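Local coordinates for putative uncharacterized protein (Archaeoglobus fulgidus, PDB 3VU0) that is the C-terminal globular domain of AglB, an archaeal member of the oligosaccharyltransferase family, with helices packed round a small mixed beta-sheet, at residues N12-N17 with V156-V161; L35-Y40 with E92-K97; K66-Q71 with I106-I111; Y134-H137 with N143-H146. All coordinates share one frame; numbering follows the deposited sequence.

Interaction 1 of 4, residues N12-N17 with V156-V161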
# COMPACT_ATOMS: atom_id res chain seq x y z
N ASN A 12 -11.23 8.93 9.01
CA ASN A 12 -11.56 10.12 9.79
C ASN A 12 -10.30 10.75 10.34
O ASN A 12 -10.18 11.98 10.41
CB ASN A 12 -12.50 9.77 10.96
CG ASN A 12 -13.89 9.37 10.50
OD1 ASN A 12 -14.40 9.89 9.50
ND2 ASN A 12 -14.51 8.46 11.23
N TRP A 13 -9.35 9.91 10.74
CA TRP A 13 -8.09 10.40 11.27
C TRP A 13 -7.32 11.17 10.19
O TRP A 13 -6.84 12.28 10.43
CB TRP A 13 -7.22 9.23 11.77
CG TRP A 13 -5.99 9.67 12.52
CD1 TRP A 13 -5.88 9.92 13.86
CD2 TRP A 13 -4.70 9.97 11.95
NE1 TRP A 13 -4.60 10.34 14.16
CE2 TRP A 13 -3.86 10.38 13.00
CE3 TRP A 13 -4.18 9.92 10.64
CZ2 TRP A 13 -2.53 10.75 12.80
CZ3 TRP A 13 -2.85 10.29 10.44
CH2 TRP A 13 -2.04 10.70 11.51
N MSE A 14 -7.21 10.60 8.99
CA MSE A 14 -6.47 11.31 7.96
C MSE A 14 -7.19 12.56 7.46
O MSE A 14 -6.54 13.51 7.02
CB MSE A 14 -6.07 10.39 6.79
CG MSE A 14 -7.02 9.27 6.39
SE MSE A 14 -6.05 7.89 5.36
CE MSE A 14 -5.48 8.96 3.87
N LYS A 15 -8.51 12.57 7.57
CA LYS A 15 -9.28 13.73 7.14
C LYS A 15 -8.93 14.96 7.97
O LYS A 15 -8.80 16.06 7.44
CB LYS A 15 -10.79 13.46 7.26
CG LYS A 15 -11.64 14.60 6.72
CD LYS A 15 -13.13 14.32 6.87
CE LYS A 15 -13.97 15.41 6.21
NZ LYS A 15 -15.42 15.12 6.32
N GLU A 16 -8.77 14.77 9.27
CA GLU A 16 -8.46 15.91 10.13
C GLU A 16 -7.00 16.08 10.53
O GLU A 16 -6.65 17.09 11.14
CB GLU A 16 -9.33 15.86 11.39
CG GLU A 16 -9.15 14.62 12.25
CD GLU A 16 -10.11 14.61 13.43
OE1 GLU A 16 -10.05 15.54 14.26
OE2 GLU A 16 -10.91 13.66 13.54
N ASN A 17 -6.15 15.12 10.19
CA ASN A 17 -4.74 15.21 10.55
C ASN A 17 -3.77 15.46 9.40
O ASN A 17 -2.76 16.13 9.59
CB ASN A 17 -4.32 13.95 11.33
CG ASN A 17 -4.81 13.97 12.76
OD1 ASN A 17 -4.30 14.73 13.60
ND2 ASN A 17 -5.81 13.14 13.06
N VAL A 156 -5.41 -1.44 9.18
CA VAL A 156 -5.01 -0.32 8.33
C VAL A 156 -3.89 0.49 8.97
O VAL A 156 -3.99 0.91 10.13
CB VAL A 156 -6.22 0.63 8.06
CG1 VAL A 156 -5.80 1.75 7.12
CG2 VAL A 156 -7.37 -0.17 7.45
N LYS A 157 -2.82 0.71 8.22
CA LYS A 157 -1.68 1.47 8.71
C LYS A 157 -1.33 2.58 7.73
O LYS A 157 -1.39 2.39 6.52
CB LYS A 157 -0.47 0.55 8.90
CG LYS A 157 -0.74 -0.63 9.83
CD LYS A 157 0.51 -1.46 10.08
CE LYS A 157 0.18 -2.69 10.94
NZ LYS A 157 1.38 -3.53 11.26
N ILE A 158 -0.98 3.74 8.26
CA ILE A 158 -0.59 4.85 7.41
C ILE A 158 0.85 5.21 7.73
O ILE A 158 1.24 5.29 8.89
CB ILE A 158 -1.50 6.09 7.60
CG1 ILE A 158 -1.04 7.22 6.67
CG2 ILE A 158 -1.49 6.55 9.05
CD1 ILE A 158 -2.07 8.32 6.49
N PHE A 159 1.64 5.40 6.68
CA PHE A 159 3.05 5.73 6.81
C PHE A 159 3.34 7.10 6.24
O PHE A 159 2.61 7.59 5.37
CB PHE A 159 3.90 4.69 6.07
CG PHE A 159 3.76 3.29 6.60
CD1 PHE A 159 4.72 2.76 7.45
CD2 PHE A 159 2.67 2.51 6.25
CE1 PHE A 159 4.60 1.46 7.95
CE2 PHE A 159 2.53 1.21 6.74
CZ PHE A 159 3.49 0.68 7.59
N GLU A 160 4.41 7.70 6.72
CA GLU A 160 4.84 9.01 6.26
C GLU A 160 6.14 8.83 5.48
O GLU A 160 6.99 8.02 5.86
CB GLU A 160 5.08 9.91 7.47
CG GLU A 160 5.60 11.29 7.16
CD GLU A 160 5.77 12.12 8.42
OE1 GLU A 160 6.56 11.70 9.30
OE2 GLU A 160 5.10 13.17 8.54
N VAL A 161 6.28 9.56 4.38
CA VAL A 161 7.50 9.48 3.59
C VAL A 161 8.49 10.49 4.18
O VAL A 161 8.09 11.58 4.57
CB VAL A 161 7.26 9.84 2.11
CG1 VAL A 161 8.58 9.90 1.37
CG2 VAL A 161 6.34 8.81 1.46
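Trp13 O is approached by both the side chain and the backbone of Asn17. Asn17 ND2 donates to Trp13 O over 3.0 Å. The bond is bent, with an N-H...O angle of 149°, and the donor is tilted 26° from the carbonyl plane. Asn17 N adds a weak bond to the same oxygen. The two bonds tie the end of helix 5-17 back to Trp13. The folded-back amide also places Asn17 ND2 3.2 Å above one face of the Trp13 indole, offset toward its rim.

Across the contact there is no hydrogen bond, and the meeting is wholly apolar. Of segment 156-161, Ile158 meets residues 12-17, and its two branches divide the work. CG1 lies anti to the backbone N (chi1 180°) and carries CD1 to Met14, a selenomethionine, with Ile158 CD1 4.2 Å from Met14 SE. The other branch points to the indole, and Ile158 CG2 lies 4.2 Å from Trp13 CZ3. It meets the ring obliquely. A bend at the end of the Met14 chain brings SE round to Ile158 CD1.

This is helix-on-sheet packing of an alpha/beta domain. Strand 156-161 is an inner strand, antiparallel to both 85-91 and 147-153, and helix 5-17 lies over one side of the sheet. Val156 continues the packing onto Trp7 and Ala10 of the same helix. The Trp13 indole also reaches the neighbouring strand, where it makes a T-shaped (edge-to-face) pair with Phe153.

Interaction 2 of 4, residues L35-Y40 with E92-K97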
# COMPACT_ATOMS: atom_id res chain seq x y z
N LEU A 35 -0.51 7.17 -1.42
CA LEU A 35 -0.40 5.94 -2.20
C LEU A 35 -0.97 4.74 -1.45
O LEU A 35 -0.67 4.53 -0.27
CB LEU A 35 1.06 5.68 -2.58
CG LEU A 35 1.37 4.54 -3.56
CD1 LEU A 35 2.77 4.70 -4.12
CD2 LEU A 35 1.22 3.19 -2.86
N SER A 36 -1.80 3.98 -2.14
CA SER A 36 -2.41 2.77 -1.58
C SER A 36 -2.85 1.93 -2.77
O SER A 36 -2.61 2.30 -3.92
CB SER A 36 -3.62 3.12 -0.72
OG SER A 36 -4.04 1.99 0.02
N TRP A 37 -3.50 0.80 -2.49
CA TRP A 37 -3.99 -0.05 -3.58
C TRP A 37 -5.21 0.65 -4.18
O TRP A 37 -5.94 1.34 -3.46
CB TRP A 37 -4.38 -1.43 -3.03
CG TRP A 37 -4.65 -2.45 -4.10
CD1 TRP A 37 -5.64 -3.39 -4.10
CD2 TRP A 37 -3.91 -2.66 -5.31
NE1 TRP A 37 -5.57 -4.16 -5.23
CE2 TRP A 37 -4.52 -3.74 -5.99
CE3 TRP A 37 -2.79 -2.04 -5.89
CZ2 TRP A 37 -4.05 -4.21 -7.23
CZ3 TRP A 37 -2.32 -2.52 -7.12
CH2 TRP A 37 -2.95 -3.59 -7.77
N TRP A 38 -5.44 0.48 -5.47
CA TRP A 38 -6.55 1.17 -6.12
C TRP A 38 -7.95 0.91 -5.55
O TRP A 38 -8.82 1.77 -5.65
CB TRP A 38 -6.54 0.90 -7.63
CG TRP A 38 -6.96 -0.47 -8.02
CD1 TRP A 38 -6.18 -1.59 -8.06
CD2 TRP A 38 -8.27 -0.87 -8.41
NE1 TRP A 38 -6.93 -2.67 -8.45
CE2 TRP A 38 -8.22 -2.26 -8.67
CE3 TRP A 38 -9.49 -0.20 -8.56
CZ2 TRP A 38 -9.34 -2.99 -9.07
CZ3 TRP A 38 -10.61 -0.93 -8.97
CH2 TRP A 38 -10.52 -2.31 -9.22
N ASP A 39 -8.16 -0.25 -4.93
CA ASP A 39 -9.47 -0.56 -4.35
C ASP A 39 -9.94 0.48 -3.33
O ASP A 39 -11.14 0.71 -3.18
CB ASP A 39 -9.45 -1.91 -3.63
CG ASP A 39 -9.26 -3.09 -4.57
OD1 ASP A 39 -9.53 -2.95 -5.78
OD2 ASP A 39 -8.87 -4.16 -4.08
N TYR A 40 -9.00 1.10 -2.63
CA TYR A 40 -9.33 2.07 -1.59
C TYR A 40 -9.28 3.53 -2.02
O TYR A 40 -9.58 4.43 -1.22
CB TYR A 40 -8.37 1.88 -0.40
CG TYR A 40 -8.04 0.43 -0.13
CD1 TYR A 40 -9.03 -0.49 0.23
CD2 TYR A 40 -6.72 -0.03 -0.22
CE1 TYR A 40 -8.72 -1.83 0.48
CE2 TYR A 40 -6.40 -1.36 0.03
CZ TYR A 40 -7.40 -2.25 0.39
OH TYR A 40 -7.07 -3.57 0.65
N GLU A 92 -4.02 -5.03 5.85
CA GLU A 92 -3.70 -6.44 6.08
C GLU A 92 -4.11 -7.39 4.96
O GLU A 92 -3.37 -8.32 4.64
CB GLU A 92 -4.28 -6.93 7.41
CG GLU A 92 -3.76 -8.31 7.82
CD GLU A 92 -4.32 -8.81 9.14
OE1 GLU A 92 -3.96 -9.93 9.56
OE2 GLU A 92 -5.13 -8.09 9.75
N GLU A 93 -5.28 -7.17 4.35
CA GLU A 93 -5.73 -8.06 3.28
C GLU A 93 -4.81 -8.07 2.05
O GLU A 93 -4.95 -8.90 1.17
CB GLU A 93 -7.17 -7.72 2.85
CG GLU A 93 -7.35 -6.35 2.21
CD GLU A 93 -8.77 -6.09 1.72
OE1 GLU A 93 -9.03 -5.00 1.17
OE2 GLU A 93 -9.65 -6.97 1.87
N LEU A 94 -3.86 -7.14 2.00
CA LEU A 94 -2.91 -7.05 0.89
C LEU A 94 -1.71 -7.97 1.11
O LEU A 94 -1.01 -8.34 0.16
CB LEU A 94 -2.38 -5.63 0.73
CG LEU A 94 -3.36 -4.48 0.47
CD1 LEU A 94 -2.57 -3.18 0.29
CD2 LEU A 94 -4.18 -4.78 -0.76
N THR A 95 -1.47 -8.33 2.36
CA THR A 95 -0.33 -9.17 2.70
C THR A 95 -0.58 -10.66 2.57
O THR A 95 -1.73 -11.11 2.53
CB THR A 95 0.13 -8.89 4.15
OG1 THR A 95 -0.88 -9.35 5.05
CG2 THR A 95 0.36 -7.40 4.36
N VAL A 96 0.50 -11.42 2.49
CA VAL A 96 0.40 -12.87 2.39
C VAL A 96 0.30 -13.40 3.81
O VAL A 96 1.08 -13.01 4.68
CB VAL A 96 1.65 -13.46 1.70
CG1 VAL A 96 1.59 -14.99 1.70
CG2 VAL A 96 1.74 -12.94 0.27
N LYS A 97 -0.67 -14.28 4.05
CA LYS A 97 -0.88 -14.87 5.37
C LYS A 97 -0.47 -16.34 5.35
O LYS A 97 -0.78 -17.06 4.41
CB LYS A 97 -2.35 -14.73 5.77
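Trp37 and Leu94 are the closest backbone pair, with CA atoms 8.4 Å apart, so side chains alone bridge the two segments. Segment 35-40 holds the start of the WWDYG sequence, a signature of the oligosaccharyltransferase family. Segment 92-97 opens with a 3-10 turn after strand 85-91.

Tyr40 and Glu93 extend to meet each other from the two segments. Tyr40 OH donates to Glu93 OE1 over 2.5 Å, a very short distance to be read with some care. The carboxylate oxygen sits at the edge of the ring, in its plane, and the two flat groups are only 24° apart. The Glu93 chain is extended beyond CG, which carries the carboxylate across to the phenol. Lys104 NZ makes salt bridges to Glu93 OE1 and to Asp39 OD2. It thus joins two acids and would be expected to ease the repulsion between them.

Leu94 packs beside this polar pair. Leu94 CD2 lies 3.4 Å from Tyr40 OH. Leu94 CD2 is also 3.9 Å from Trp37 CD1, an approach oblique to the indole. Trp37 also touches Ala65 of helix 61-69 and Ile108 and Ile111 of helix 105-112.

The 3-10 turn is closed at Glu92 O, which accepts both Thr95 N, at 3.0 Å, and Thr95 OG1, at 2.7 Å on a lone pair.

Interaction 3 of 4, residues K66-Q71 with I106-I111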
# COMPACT_ATOMS: atom_id res chain seq x y z
N LYS A 66 3.98 -1.44 -8.60
CA LYS A 66 5.43 -1.42 -8.72
C LYS A 66 6.04 -1.01 -7.39
O LYS A 66 7.08 -1.53 -6.98
CB LYS A 66 5.86 -0.44 -9.82
N PHE A 67 5.39 -0.07 -6.71
CA PHE A 67 5.87 0.39 -5.41
C PHE A 67 5.79 -0.73 -4.37
O PHE A 67 6.77 -0.99 -3.66
CB PHE A 67 5.04 1.58 -4.92
CG PHE A 67 5.38 2.03 -3.53
CD1 PHE A 67 6.43 2.92 -3.31
CD2 PHE A 67 4.66 1.56 -2.43
CE1 PHE A 67 6.76 3.33 -2.01
CE2 PHE A 67 4.98 1.96 -1.13
CZ PHE A 67 6.04 2.84 -0.92
N PHE A 68 4.64 -1.39 -4.28
CA PHE A 68 4.47 -2.45 -3.30
C PHE A 68 5.32 -3.69 -3.54
O PHE A 68 5.73 -4.36 -2.59
CB PHE A 68 2.99 -2.86 -3.20
CG PHE A 68 2.14 -1.87 -2.43
CD1 PHE A 68 2.57 -1.36 -1.21
CD2 PHE A 68 0.90 -1.49 -2.92
CE1 PHE A 68 1.77 -0.47 -0.49
CE2 PHE A 68 0.09 -0.61 -2.21
CZ PHE A 68 0.52 -0.10 -0.99
N THR A 69 5.60 -4.00 -4.80
CA THR A 69 6.41 -5.18 -5.11
C THR A 69 7.90 -4.87 -5.21
O THR A 69 8.70 -5.77 -5.46
CB THR A 69 5.93 -5.87 -6.40
OG1 THR A 69 5.96 -4.94 -7.49
CG2 THR A 69 4.51 -6.39 -6.23
N ALA A 70 8.27 -3.61 -5.01
CA ALA A 70 9.67 -3.22 -5.07
C ALA A 70 10.46 -3.90 -3.96
O ALA A 70 9.95 -4.06 -2.85
CB ALA A 70 9.80 -1.70 -4.94
N GLN A 71 11.69 -4.29 -4.25
CA GLN A 71 12.53 -4.95 -3.25
C GLN A 71 13.56 -4.03 -2.60
O GLN A 71 14.27 -4.44 -1.68
CB GLN A 71 13.22 -6.16 -3.86
CG GLN A 71 12.24 -7.23 -4.31
CD GLN A 71 12.95 -8.42 -4.90
OE1 GLN A 71 13.68 -9.13 -4.22
NE2 GLN A 71 12.74 -8.65 -6.20
N ILE A 106 -1.74 -11.24 -4.88
CA ILE A 106 -1.74 -11.93 -6.17
C ILE A 106 -2.08 -10.95 -7.29
O ILE A 106 -1.31 -10.80 -8.24
CB ILE A 106 -2.72 -13.13 -6.16
CG1 ILE A 106 -2.27 -14.16 -5.12
CG2 ILE A 106 -2.77 -13.78 -7.54
CD1 ILE A 106 -0.87 -14.71 -5.36
N PRO A 107 -3.23 -10.26 -7.21
CA PRO A 107 -3.53 -9.31 -8.29
C PRO A 107 -2.50 -8.19 -8.35
O PRO A 107 -2.21 -7.65 -9.42
CB PRO A 107 -4.94 -8.82 -7.94
CG PRO A 107 -5.05 -9.03 -6.46
CD PRO A 107 -4.36 -10.36 -6.27
N ILE A 108 -1.93 -7.84 -7.20
CA ILE A 108 -0.90 -6.80 -7.16
C ILE A 108 0.28 -7.29 -8.00
O ILE A 108 0.82 -6.56 -8.82
CB ILE A 108 -0.42 -6.52 -5.72
CG1 ILE A 108 -1.53 -5.81 -4.93
CG2 ILE A 108 0.84 -5.68 -5.73
CD1 ILE A 108 -1.13 -5.42 -3.51
N MSE A 109 0.66 -8.54 -7.80
CA MSE A 109 1.76 -9.12 -8.56
C MSE A 109 1.42 -9.17 -10.05
O MSE A 109 2.24 -8.80 -10.89
CB MSE A 109 2.07 -10.54 -8.08
CG MSE A 109 2.79 -10.61 -6.76
SE MSE A 109 3.36 -12.42 -6.40
CE MSE A 109 4.79 -12.54 -7.70
N GLN A 110 0.22 -9.62 -10.37
CA GLN A 110 -0.19 -9.71 -11.77
C GLN A 110 -0.11 -8.36 -12.47
O GLN A 110 0.38 -8.25 -13.59
CB GLN A 110 -1.61 -10.27 -11.88
CG GLN A 110 -1.75 -11.64 -11.25
CD GLN A 110 -3.19 -12.12 -11.22
OE1 GLN A 110 -4.08 -11.40 -10.79
NE2 GLN A 110 -3.41 -13.35 -11.66
N ILE A 111 -0.59 -7.31 -11.80
CA ILE A 111 -0.57 -5.98 -12.38
C ILE A 111 0.86 -5.45 -12.46
O ILE A 111 1.17 -4.59 -13.30
CB ILE A 111 -1.46 -5.02 -11.56
CG1 ILE A 111 -2.89 -5.55 -11.56
CG2 ILE A 111 -1.43 -3.62 -12.16
CD1 ILE A 111 -3.81 -4.85 -10.60
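Ile108, Thr69 and Phe68 carry this contact, in which two helices, 61-69 and 105-112, pack against each other. It is helix-helix packing within an alpha/beta domain. The backbones come nearest at Thr69 and Met109, with CA atoms 7.0 Å apart. No hydrogen bond crosses between the segments.

Ile108 has the largest share and fits against both residues of the other helix. Its CG2 is anti to the backbone N, while CG1 is turned beside it (chi1 -71°). The two branches therefore point to different parts of that helix. Ile108 CG2 lies 3.8 Å from Thr69 CG2, where the two side chains pass alongside each other, running in opposing senses. The same methyl, Ile108 CG2, is 4.4 Å from Phe68 CB. The other branch carries CD1 to the phenyl ring, which it meets obliquely. Ile108 CD1 is 4.5 Å from Phe68 CD2, a loose fit.

Phe68 also packs on Leu133 of helix 132-138. Backbone hydrogen bonds link Phe68 with Leu133 and Ala70 with Met132. Phe127 of helix 121-128 touches both Thr69 and Met109, a selenomethionine, and spans the two helices.

Thr69 divides its two branches by chemistry. The methyl is presented to Ile108. The hydroxyl lies between the backbone N and the carbonyl carbon (chi1 57°), and Thr69 OG1 is hydrogen-bonded back to Ala65 O in its own helix.

Interaction 4 of 4, residues Y134-H137 with N143-H146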
# COMPACT_ATOMS: atom_id res chain seq x y z
N TYR A 134 5.82 -5.78 2.57
CA TYR A 134 6.21 -6.53 3.76
C TYR A 134 6.95 -5.64 4.76
O TYR A 134 6.62 -5.61 5.94
CB TYR A 134 7.13 -7.69 3.36
CG TYR A 134 7.72 -8.41 4.55
CD1 TYR A 134 7.02 -9.42 5.20
CD2 TYR A 134 8.98 -8.05 5.05
CE1 TYR A 134 7.55 -10.07 6.31
CE2 TYR A 134 9.51 -8.70 6.17
CZ TYR A 134 8.79 -9.70 6.79
OH TYR A 134 9.32 -10.34 7.88
N LYS A 135 7.95 -4.91 4.28
CA LYS A 135 8.73 -4.04 5.15
C LYS A 135 7.90 -2.94 5.78
O LYS A 135 8.23 -2.45 6.87
CB LYS A 135 9.91 -3.44 4.37
CG LYS A 135 10.82 -4.51 3.78
CD LYS A 135 11.87 -3.92 2.86
CE LYS A 135 12.65 -5.02 2.16
NZ LYS A 135 13.72 -4.47 1.29
N LEU A 136 6.81 -2.56 5.12
CA LEU A 136 5.91 -1.54 5.65
C LEU A 136 4.89 -2.14 6.62
O LEU A 136 4.99 -1.95 7.83
CB LEU A 136 5.14 -0.83 4.52
CG LEU A 136 5.92 0.13 3.62
CD1 LEU A 136 5.06 0.54 2.44
CD2 LEU A 136 6.34 1.36 4.42
N HIS A 137 3.93 -2.88 6.08
CA HIS A 137 2.87 -3.44 6.91
C HIS A 137 3.30 -4.46 7.95
O HIS A 137 2.89 -4.36 9.10
CB HIS A 137 1.77 -4.05 6.04
CG HIS A 137 0.49 -4.25 6.78
ND1 HIS A 137 -0.54 -3.32 6.76
CD2 HIS A 137 0.09 -5.22 7.64
CE1 HIS A 137 -1.50 -3.71 7.57
NE2 HIS A 137 -1.15 -4.86 8.12
N ASN A 143 12.68 -1.25 9.37
CA ASN A 143 13.89 -1.45 8.58
C ASN A 143 13.90 -0.62 7.30
O ASN A 143 14.51 -1.01 6.30
CB ASN A 143 14.05 -2.93 8.23
CG ASN A 143 14.31 -3.79 9.45
OD1 ASN A 143 14.12 -5.00 9.42
ND2 ASN A 143 14.77 -3.16 10.53
N LEU A 144 13.22 0.53 7.33
CA LEU A 144 13.17 1.41 6.17
C LEU A 144 13.75 2.76 6.55
O LEU A 144 13.59 3.21 7.68
CB LEU A 144 11.73 1.57 5.68
CG LEU A 144 11.08 0.30 5.11
CD1 LEU A 144 9.61 0.56 4.82
CD2 LEU A 144 11.81 -0.13 3.86
N THR A 145 14.43 3.40 5.60
CA THR A 145 15.04 4.70 5.86
C THR A 145 14.13 5.88 5.51
O THR A 145 14.14 6.89 6.21
CB THR A 145 16.36 4.86 5.06
OG1 THR A 145 17.34 3.97 5.58
CG2 THR A 145 16.88 6.29 5.15
N HIS A 146 13.35 5.74 4.44
CA HIS A 146 12.48 6.82 3.98
C HIS A 146 11.00 6.71 4.36
O HIS A 146 10.18 7.48 3.88
CB HIS A 146 12.58 6.96 2.46
CG HIS A 146 13.98 7.03 1.95
ND1 HIS A 146 14.85 8.05 2.28
CD2 HIS A 146 14.68 6.20 1.14
CE1 HIS A 146 16.01 7.84 1.69
NE2 HIS A 146 15.94 6.73 0.99
O HOH W 1 10.87 -2.65 7.62
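Lys135 lays the carbon part of its side chain across Leu144 at about a right angle. Lys135 CB and CD are each 3.9 Å from Leu144 CD2, so one methyl sits against the lysine chain at two points. The extended chain takes Lys135 NZ away from Leu144 to a hydrogen bond with Gln71 O. The backbone of Lys135 makes a second link. A water donates to Lys135 O at 2.8 Å and accepts from Asn143 N at 2.9 Å, bridging helix 132-138 to the loop that follows it.

Leu136 comes next, its CB directed away from the loop. CG lies anti to the carbonyl carbon (chi1 -72°), and the branch beyond it turns back to the loop. Leu136 CD2 and Leu144 CD1 are 3.4 Å apart, closer than usual for two methyl groups, and the exact distance is doubtful. Leu136 also rests on Val88 and Thr90 of strand 85-91.

Residues 134-137 form a wider, pi-type turn of the helix. A backbone hydrogen bond joins Lys135 to Ala141, just ahead of the loop segment.

Leu144 is thus held by carbon contacts to two successive helix residues. Between residues 134-137 and 143-146 themselves, the polar link runs through a water.

All four contacts are mostly buried, but interaction 2 lies nearest the middle of the chain, with about 5 Å between its centre and that of the chain. Interactions 1 and 3 lie on opposite sides of that centre. Interaction 2 is the one with a direct hydrogen bond between its segments. Interactions 1 and 3 are purely apolar across their segments, and interaction 4 adds a bridging water. Interaction 1 packs helix on sheet, whereas interaction 3 packs helix on helix. Leu35, on Phe67 and Phe68, links interactions 2 and 3. Interaction 4 meets strand 156-161 of interaction 1, with Phe159 packed on the backbone of Leu136 and Lys157 NZ hydrogen-bonded to His137 O.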